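Local structure of DUF3194 domain-containing protein (Thermococcus onnurineus, 3UEB) at residues A[13-19]-A[58-64]; A[25-30]-A[94-99]; A[31-35]-A[51-55]. The protein is of unknown function but folds into an alpha and beta domain that pairs with a second copy so that the beta-sheet continues across the subunit interface. All coordinates share one frame; numbering follows the deposited sequence.

Contact 1: A[13-19]-A[58-64]; sequences IGLPELS and REETLDL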
# COMPACT_ATOMS: atom_id res chain seq x y z
N ILE A 13 10.79 -0.61 -10.33
CA ILE A 13 10.86 -2.00 -10.76
C ILE A 13 10.17 -2.27 -12.10
O ILE A 13 9.02 -1.87 -12.33
CB ILE A 13 10.24 -2.92 -9.69
CG1 ILE A 13 10.95 -2.72 -8.35
CG2 ILE A 13 10.35 -4.37 -10.12
CD1 ILE A 13 10.39 -3.56 -7.20
N GLY A 14 10.89 -2.96 -12.99
CA GLY A 14 10.33 -3.32 -14.28
C GLY A 14 9.98 -4.80 -14.24
O GLY A 14 10.79 -5.61 -13.81
N LEU A 15 8.76 -5.15 -14.67
CA LEU A 15 8.31 -6.55 -14.67
C LEU A 15 7.60 -6.88 -16.00
O LEU A 15 6.41 -7.19 -16.03
CB LEU A 15 7.35 -6.78 -13.50
CG LEU A 15 7.94 -6.49 -12.11
CD1 LEU A 15 6.83 -6.32 -11.09
CD2 LEU A 15 8.89 -7.62 -11.71
N PRO A 16 8.36 -6.86 -17.11
CA PRO A 16 7.89 -7.14 -18.47
C PRO A 16 7.22 -8.48 -18.77
O PRO A 16 6.41 -8.57 -19.69
CB PRO A 16 9.15 -6.93 -19.31
CG PRO A 16 10.24 -7.37 -18.39
CD PRO A 16 9.83 -6.73 -17.08
N GLU A 17 7.54 -9.51 -18.00
CA GLU A 17 6.96 -10.82 -18.26
C GLU A 17 5.64 -11.02 -17.53
O GLU A 17 4.98 -12.05 -17.69
CB GLU A 17 7.96 -11.92 -17.86
CG GLU A 17 9.38 -11.58 -18.27
CD GLU A 17 10.39 -12.64 -17.87
OE1 GLU A 17 10.23 -13.27 -16.80
OE2 GLU A 17 11.37 -12.83 -18.64
N LEU A 18 5.23 -10.03 -16.75
CA LEU A 18 3.98 -10.11 -16.01
C LEU A 18 2.84 -9.31 -16.64
O LEU A 18 3.06 -8.26 -17.25
CB LEU A 18 4.18 -9.62 -14.57
CG LEU A 18 5.22 -10.32 -13.69
CD1 LEU A 18 5.07 -9.81 -12.26
CD2 LEU A 18 5.02 -11.83 -13.73
N SER A 19 1.62 -9.82 -16.49
CA SER A 19 0.43 -9.15 -17.00
C SER A 19 0.15 -8.03 -16.00
O SER A 19 0.62 -8.09 -14.86
CB SER A 19 -0.76 -10.11 -17.01
OG SER A 19 -1.06 -10.55 -15.69
N ARG A 58 2.18 0.85 -16.09
CA ARG A 58 2.98 0.24 -17.14
C ARG A 58 3.29 1.15 -18.34
O ARG A 58 4.33 1.01 -18.97
CB ARG A 58 2.29 -1.04 -17.64
CG ARG A 58 2.92 -1.62 -18.90
CD ARG A 58 2.74 -3.13 -18.97
NE ARG A 58 3.52 -3.82 -17.95
CZ ARG A 58 3.44 -5.13 -17.70
NH1 ARG A 58 2.60 -5.89 -18.40
NH2 ARG A 58 4.21 -5.68 -16.77
N GLU A 59 2.41 2.09 -18.64
CA GLU A 59 2.64 2.96 -19.78
C GLU A 59 3.56 4.16 -19.59
O GLU A 59 4.09 4.67 -20.57
CB GLU A 59 1.31 3.42 -20.37
CG GLU A 59 0.61 2.31 -21.15
CD GLU A 59 0.06 2.80 -22.47
OE1 GLU A 59 -0.93 3.56 -22.44
OE2 GLU A 59 0.61 2.43 -23.53
N GLU A 60 3.77 4.60 -18.36
CA GLU A 60 4.64 5.75 -18.13
C GLU A 60 5.83 5.51 -17.20
O GLU A 60 6.64 6.40 -16.99
CB GLU A 60 3.81 6.93 -17.59
CG GLU A 60 2.70 7.40 -18.54
CD GLU A 60 1.73 8.38 -17.87
OE1 GLU A 60 1.05 7.98 -16.90
OE2 GLU A 60 1.65 9.54 -18.32
N THR A 61 5.94 4.30 -16.65
CA THR A 61 7.06 3.98 -15.76
C THR A 61 7.62 2.60 -16.09
O THR A 61 7.17 1.96 -17.05
CB THR A 61 6.63 3.97 -14.25
OG1 THR A 61 5.87 2.79 -13.96
CG2 THR A 61 5.77 5.18 -13.92
N LEU A 62 8.59 2.14 -15.31
CA LEU A 62 9.16 0.82 -15.53
C LEU A 62 8.06 -0.22 -15.32
O LEU A 62 8.11 -1.31 -15.89
CB LEU A 62 10.31 0.57 -14.56
CG LEU A 62 11.72 0.76 -15.13
CD1 LEU A 62 11.90 2.18 -15.63
CD2 LEU A 62 12.75 0.45 -14.04
N ASP A 63 7.07 0.14 -14.50
CA ASP A 63 5.92 -0.71 -14.18
C ASP A 63 5.46 -0.48 -12.76
O ASP A 63 4.32 -0.06 -12.52
CB ASP A 63 6.25 -2.20 -14.33
CG ASP A 63 5.98 -2.73 -15.72
OD1 ASP A 63 6.40 -3.88 -16.01
OD2 ASP A 63 5.34 -2.01 -16.52
N LEU A 64 6.35 -0.76 -11.82
CA LEU A 64 6.05 -0.61 -10.42
C LEU A 64 7.02 0.31 -9.72
O LEU A 64 8.23 0.28 -9.97
CB LEU A 64 6.06 -1.99 -9.75
CG LEU A 64 5.87 -2.06 -8.23
CD1 LEU A 64 4.48 -1.54 -7.82
CD2 LEU A 64 6.04 -3.50 -7.79
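Ile-13 and Leu-64 form an antiparallel hydrogen-bonded pair near the end of strand 6-14 and the start of strand 63-71, its neighbour in the sheet. Ile-13 N lies 2.7 Å from Leu-64 O, and the return bond from Leu-64 N to Ile-13 O is 2.9 Å long. Gly-14 follows with a CA-H...O contact to Leu-62 O. After Gly-14 the chain goes into a type I turn from Leu-15 to Leu-18, and the connection passes from main chain to side chains.

Asp-63 is the first link. Its CB rests 3.4 Å from Ile-13 O, and CG carries the carboxylate to the start of the turn. There OD1 takes Leu-15 N at 3.0 Å on its anti side, somewhat out of the carboxylate plane, and from the opposite face of that plane it also receives Arg-58 NH2. OD2 accepts Arg-58 NE at 2.9 Å in a nearly straight bond, with an N-H...O angle of 171°. Arg-58 therefore grips the carboxylate side-on, one nitrogen to each oxygen, although both oxygens are approached from above the carboxylate plane. This salt bridge is likely to hold the guanidinium against rotation.

The arginine chain reaches the turn through a bend at chi3 (-69°), which brings the far end of the guanidinium up to the loop. The side chains of Leu-15 and Leu-18 touch Ile-26 of helix 20-41 and Leu-99 of helix 80-104, so the turn Arg-58 holds packs against both helices. Leu-18 O receives both terminal nitrogens end-on: NH1 at 2.7 Å in the carbonyl plane and NH2 at 2.9 Å, tilted from it, with the oxygen itself only 1° out of the guanidinium plane.

Contact 2: A[25-30]-A[94-99]; sequences EIGELA and IVERKL
Ile-94 meets Leu-29 at the start of this interface, its CG2 lying 3.8 Å from Leu-29 CD1. With CG1 turned beside the backbone N (chi1 -69°), CG2 is left as the branch that meets Leu-29. Val-95 comes next and spreads its two branches over different partners: CG1 reaches Ile-26 CG2 at 3.7 Å, while CG2 reaches Ala-30 CB at 4.0 Å. Its CA is also the nearest to Ala-30 CA, so the small alanine marks the closest backbone pairing.

One turn later, Lys-98 contributes mainly its aliphatic part. CG presses on Leu-29 CD2 at 3.3 Å, closer than two such carbons normally sit, and CB lies against Ile-26 CD1. Bends at chi2 and chi4 carry the rest of the chain past Glu-25, roughly perpendicular to that side chain. Glu-25 OE2 comes up against the methylene CE of Lys-98 at 3.0 Å, while NZ stays 4.2 Å from OE2, too far for a salt bridge, though the opposite charges probably attract. Leu-99 closes the sequence with CD2 against Ile-26 CD1 at 3.9 Å, on the flank where both side chains also touch Leu-15 and Leu-18.

With no hydrogen bond between the segments, axes 10.0 Å apart and N-to-C directions at 150°, this is the mainly apolar packing of a roughly antiparallel helix pair, joining helices 20-41 and 80-104 of an alpha and beta fold.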
# COMPACT_ATOMS: atom_id res chain seq x y z
N GLU A 25 -0.52 -7.74 -7.96
CA GLU A 25 -0.19 -8.76 -6.97
C GLU A 25 1.24 -8.57 -6.44
O GLU A 25 1.49 -8.66 -5.24
CB GLU A 25 -0.31 -10.15 -7.61
CG GLU A 25 -0.20 -11.30 -6.64
CD GLU A 25 0.02 -12.62 -7.36
OE1 GLU A 25 -0.63 -12.85 -8.41
OE2 GLU A 25 0.84 -13.43 -6.88
N ILE A 26 2.18 -8.33 -7.35
CA ILE A 26 3.57 -8.14 -6.96
C ILE A 26 3.75 -6.82 -6.21
O ILE A 26 4.49 -6.75 -5.24
CB ILE A 26 4.51 -8.16 -8.19
CG1 ILE A 26 4.51 -9.56 -8.81
CG2 ILE A 26 5.93 -7.75 -7.78
CD1 ILE A 26 5.01 -10.65 -7.87
N GLY A 27 3.05 -5.79 -6.67
CA GLY A 27 3.13 -4.50 -6.01
C GLY A 27 2.69 -4.67 -4.57
O GLY A 27 3.32 -4.14 -3.65
N GLU A 28 1.62 -5.43 -4.36
CA GLU A 28 1.10 -5.69 -3.03
C GLU A 28 2.09 -6.53 -2.22
O GLU A 28 2.34 -6.26 -1.04
CB GLU A 28 -0.24 -6.41 -3.10
CG GLU A 28 -1.38 -5.56 -3.63
CD GLU A 28 -2.68 -6.35 -3.80
OE1 GLU A 28 -3.71 -5.73 -4.16
OE2 GLU A 28 -2.67 -7.57 -3.58
N LEU A 29 2.67 -7.55 -2.85
CA LEU A 29 3.63 -8.41 -2.16
C LEU A 29 4.83 -7.59 -1.68
O LEU A 29 5.29 -7.74 -0.54
CB LEU A 29 4.10 -9.52 -3.11
CG LEU A 29 5.11 -10.54 -2.54
CD1 LEU A 29 4.54 -11.19 -1.28
CD2 LEU A 29 5.42 -11.60 -3.60
N ALA A 30 5.31 -6.71 -2.55
CA ALA A 30 6.45 -5.86 -2.26
C ALA A 30 6.17 -4.93 -1.09
O ALA A 30 6.88 -4.94 -0.08
CB ALA A 30 6.81 -5.04 -3.49
N ILE A 94 11.84 -11.74 -1.86
CA ILE A 94 10.53 -12.37 -1.84
C ILE A 94 9.85 -12.18 -3.19
O ILE A 94 9.21 -13.10 -3.70
CB ILE A 94 9.67 -11.79 -0.69
CG1 ILE A 94 10.27 -12.26 0.64
CG2 ILE A 94 8.22 -12.21 -0.82
CD1 ILE A 94 9.74 -11.53 1.85
N VAL A 95 10.03 -11.01 -3.80
CA VAL A 95 9.43 -10.78 -5.10
C VAL A 95 10.05 -11.72 -6.14
O VAL A 95 9.34 -12.33 -6.94
CB VAL A 95 9.60 -9.30 -5.56
CG1 VAL A 95 9.23 -9.16 -7.03
CG2 VAL A 95 8.70 -8.39 -4.73
N GLU A 96 11.38 -11.84 -6.11
CA GLU A 96 12.08 -12.70 -7.06
C GLU A 96 11.62 -14.15 -6.94
O GLU A 96 11.51 -14.85 -7.95
CB GLU A 96 13.60 -12.60 -6.87
CG GLU A 96 14.42 -13.27 -7.98
CD GLU A 96 14.05 -12.78 -9.38
OE1 GLU A 96 13.63 -11.61 -9.52
OE2 GLU A 96 14.19 -13.57 -10.34
N ARG A 97 11.36 -14.61 -5.73
CA ARG A 97 10.90 -15.99 -5.54
C ARG A 97 9.52 -16.16 -6.17
O ARG A 97 9.23 -17.19 -6.78
CB ARG A 97 10.82 -16.35 -4.06
CG ARG A 97 12.17 -16.53 -3.41
CD ARG A 97 12.01 -16.98 -1.98
NE ARG A 97 13.28 -16.93 -1.26
CZ ARG A 97 13.38 -17.04 0.06
NH1 ARG A 97 12.29 -17.22 0.79
NH2 ARG A 97 14.57 -16.97 0.64
N LYS A 98 8.69 -15.14 -6.02
CA LYS A 98 7.35 -15.15 -6.57
C LYS A 98 7.41 -15.16 -8.09
O LYS A 98 6.64 -15.87 -8.75
CB LYS A 98 6.59 -13.91 -6.10
CG LYS A 98 5.20 -14.18 -5.59
CD LYS A 98 4.33 -14.90 -6.61
CE LYS A 98 3.01 -15.29 -5.97
NZ LYS A 98 3.26 -15.98 -4.67
N LEU A 99 8.31 -14.36 -8.65
CA LEU A 99 8.46 -14.29 -10.10
C LEU A 99 8.83 -15.67 -10.65
O LEU A 99 8.24 -16.13 -11.63
CB LEU A 99 9.53 -13.25 -10.49
CG LEU A 99 9.32 -11.80 -10.01
CD1 LEU A 99 10.36 -10.87 -10.65
CD2 LEU A 99 7.92 -11.33 -10.39

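Contact 3: A[31-35]-A[51-55]; sequences QETII and EVTMR
The carboxamide of Gln-31 meets Met-54 CE over one face and Val-52 O in its own plane, as residues 31-35 of helix 20-41 pack on residues 51-55 of strand 49-56, an edge strand of the antiparallel sheet within this chain. CE sits above the oxygen end of the amide, 3.3 Å from OE1. NE2 donates to Val-52 O at 2.9 Å with an N-H...O angle of 165°; the acceptor is only 1° out of the amide plane, yet the donor stands above the carbonyl plane and off the lone pairs. OE1 is hydrogen-bonded to NE2 of Gln-31 of the second subunit, and a strand of that subunit pairs antiparallel with 51-55, so this helix-sheet contact lies at the dimer interface.

With an alanine here, Val-52 O would probably lose this side-chain donor, Gln-31 of the second subunit its amide partner, and Met-54 CE the flat surface it lies on.

Gln-31 CG, anti to the backbone N (chi1 177°), is directed at Val-52 and comes within 3.2 Å of its CG1. The other methyl of Val-52 faces the next helical turn: CG2 lies 4.3 Å from Ile-34 CG2 and 3.8 Å from Ile-35 CG1.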
# COMPACT_ATOMS: atom_id res chain seq x y z
N GLN A 31 5.12 -4.12 -1.23
CA GLN A 31 4.73 -3.15 -0.21
C GLN A 31 4.51 -3.78 1.16
O GLN A 31 4.99 -3.27 2.18
CB GLN A 31 3.46 -2.42 -0.63
CG GLN A 31 2.96 -1.44 0.42
CD GLN A 31 1.46 -1.30 0.42
OE1 GLN A 31 0.74 -2.29 0.29
NE2 GLN A 31 0.97 -0.07 0.58
N GLU A 32 3.76 -4.88 1.18
CA GLU A 32 3.45 -5.56 2.42
C GLU A 32 4.64 -6.29 3.02
O GLU A 32 4.73 -6.47 4.23
CB GLU A 32 2.25 -6.49 2.19
CG GLU A 32 1.06 -5.70 1.63
CD GLU A 32 -0.15 -6.55 1.31
OE1 GLU A 32 -0.03 -7.80 1.30
OE2 GLU A 32 -1.23 -5.96 1.05
N THR A 33 5.58 -6.72 2.18
CA THR A 33 6.77 -7.38 2.70
C THR A 33 7.52 -6.30 3.49
O THR A 33 8.05 -6.55 4.57
CB THR A 33 7.69 -7.89 1.55
OG1 THR A 33 7.04 -8.97 0.87
CG2 THR A 33 9.03 -8.37 2.11
N ILE A 34 7.54 -5.08 2.96
CA ILE A 34 8.22 -3.97 3.61
C ILE A 34 7.52 -3.57 4.91
O ILE A 34 8.19 -3.29 5.91
CB ILE A 34 8.30 -2.76 2.66
CG1 ILE A 34 9.20 -3.12 1.47
CG2 ILE A 34 8.85 -1.54 3.40
CD1 ILE A 34 9.29 -2.05 0.39
N ILE A 35 6.19 -3.55 4.91
CA ILE A 35 5.43 -3.19 6.11
C ILE A 35 5.66 -4.25 7.18
O ILE A 35 5.93 -3.93 8.35
CB ILE A 35 3.90 -3.12 5.82
CG1 ILE A 35 3.62 -2.04 4.79
CG2 ILE A 35 3.13 -2.84 7.10
CD1 ILE A 35 2.20 -2.08 4.24
N GLU A 51 4.90 4.96 6.07
CA GLU A 51 4.11 5.14 4.86
C GLU A 51 4.76 4.39 3.72
O GLU A 51 5.92 4.63 3.37
CB GLU A 51 4.01 6.62 4.50
CG GLU A 51 3.57 7.49 5.66
CD GLU A 51 3.49 8.95 5.29
OE1 GLU A 51 3.34 9.77 6.22
OE2 GLU A 51 3.58 9.27 4.08
N VAL A 52 4.01 3.46 3.14
CA VAL A 52 4.51 2.67 2.03
C VAL A 52 3.53 2.79 0.87
O VAL A 52 2.35 2.46 0.97
CB VAL A 52 4.68 1.21 2.45
CG1 VAL A 52 5.40 0.45 1.34
CG2 VAL A 52 5.48 1.14 3.76
N THR A 53 4.06 3.30 -0.24
CA THR A 53 3.28 3.53 -1.44
C THR A 53 3.61 2.57 -2.57
O THR A 53 4.77 2.24 -2.78
CB THR A 53 3.55 4.94 -1.98
OG1 THR A 53 3.31 5.90 -0.94
CG2 THR A 53 2.64 5.25 -3.17
N MET A 54 2.59 2.12 -3.28
CA MET A 54 2.81 1.28 -4.45
C MET A 54 2.16 2.04 -5.60
O MET A 54 1.03 2.53 -5.47
CB MET A 54 2.20 -0.12 -4.31
CG MET A 54 0.70 -0.24 -4.61
SD MET A 54 0.18 -1.96 -4.68
CE MET A 54 0.09 -2.29 -2.95
N ARG A 55 2.88 2.17 -6.70
CA ARG A 55 2.37 2.86 -7.87
C ARG A 55 2.48 1.94 -9.08
O ARG A 55 3.57 1.51 -9.44
CB ARG A 55 3.18 4.14 -8.12
CG ARG A 55 2.78 4.88 -9.40
CD ARG A 55 3.75 6.00 -9.76
NE ARG A 55 3.35 6.71 -10.97
CZ ARG A 55 4.10 7.60 -11.61
NH1 ARG A 55 3.64 8.20 -12.70
NH2 ARG A 55 5.32 7.90 -11.16

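Contacts 2 and 3 share helix 20-41: contact 2 joins residues 25-30 to helix 80-104, contact 3 joins residues 31-35 to the sheet. Their centres lie 11 Å apart, and they touch where Ile-94 CD1 meets Thr-33 CG2 at 3.3 Å and Met-54 SD reaches Gly-27 C at 3.7 Å. Contact 1, its centre 13 Å from that of contact 2, closes one end of the same hydrophobic layer, where Leu-18 CD1 meets Ile-26 CG1 at 3.5 Å. Contacts 1 and 3, 17 Å apart between centres, reach adjacent strands; Leu-64 CD1 packs 3.6 Å from Arg-55 O. No active site or ligand is known; the dimer interface runs through contact 3 and brushes the edge of contact 1.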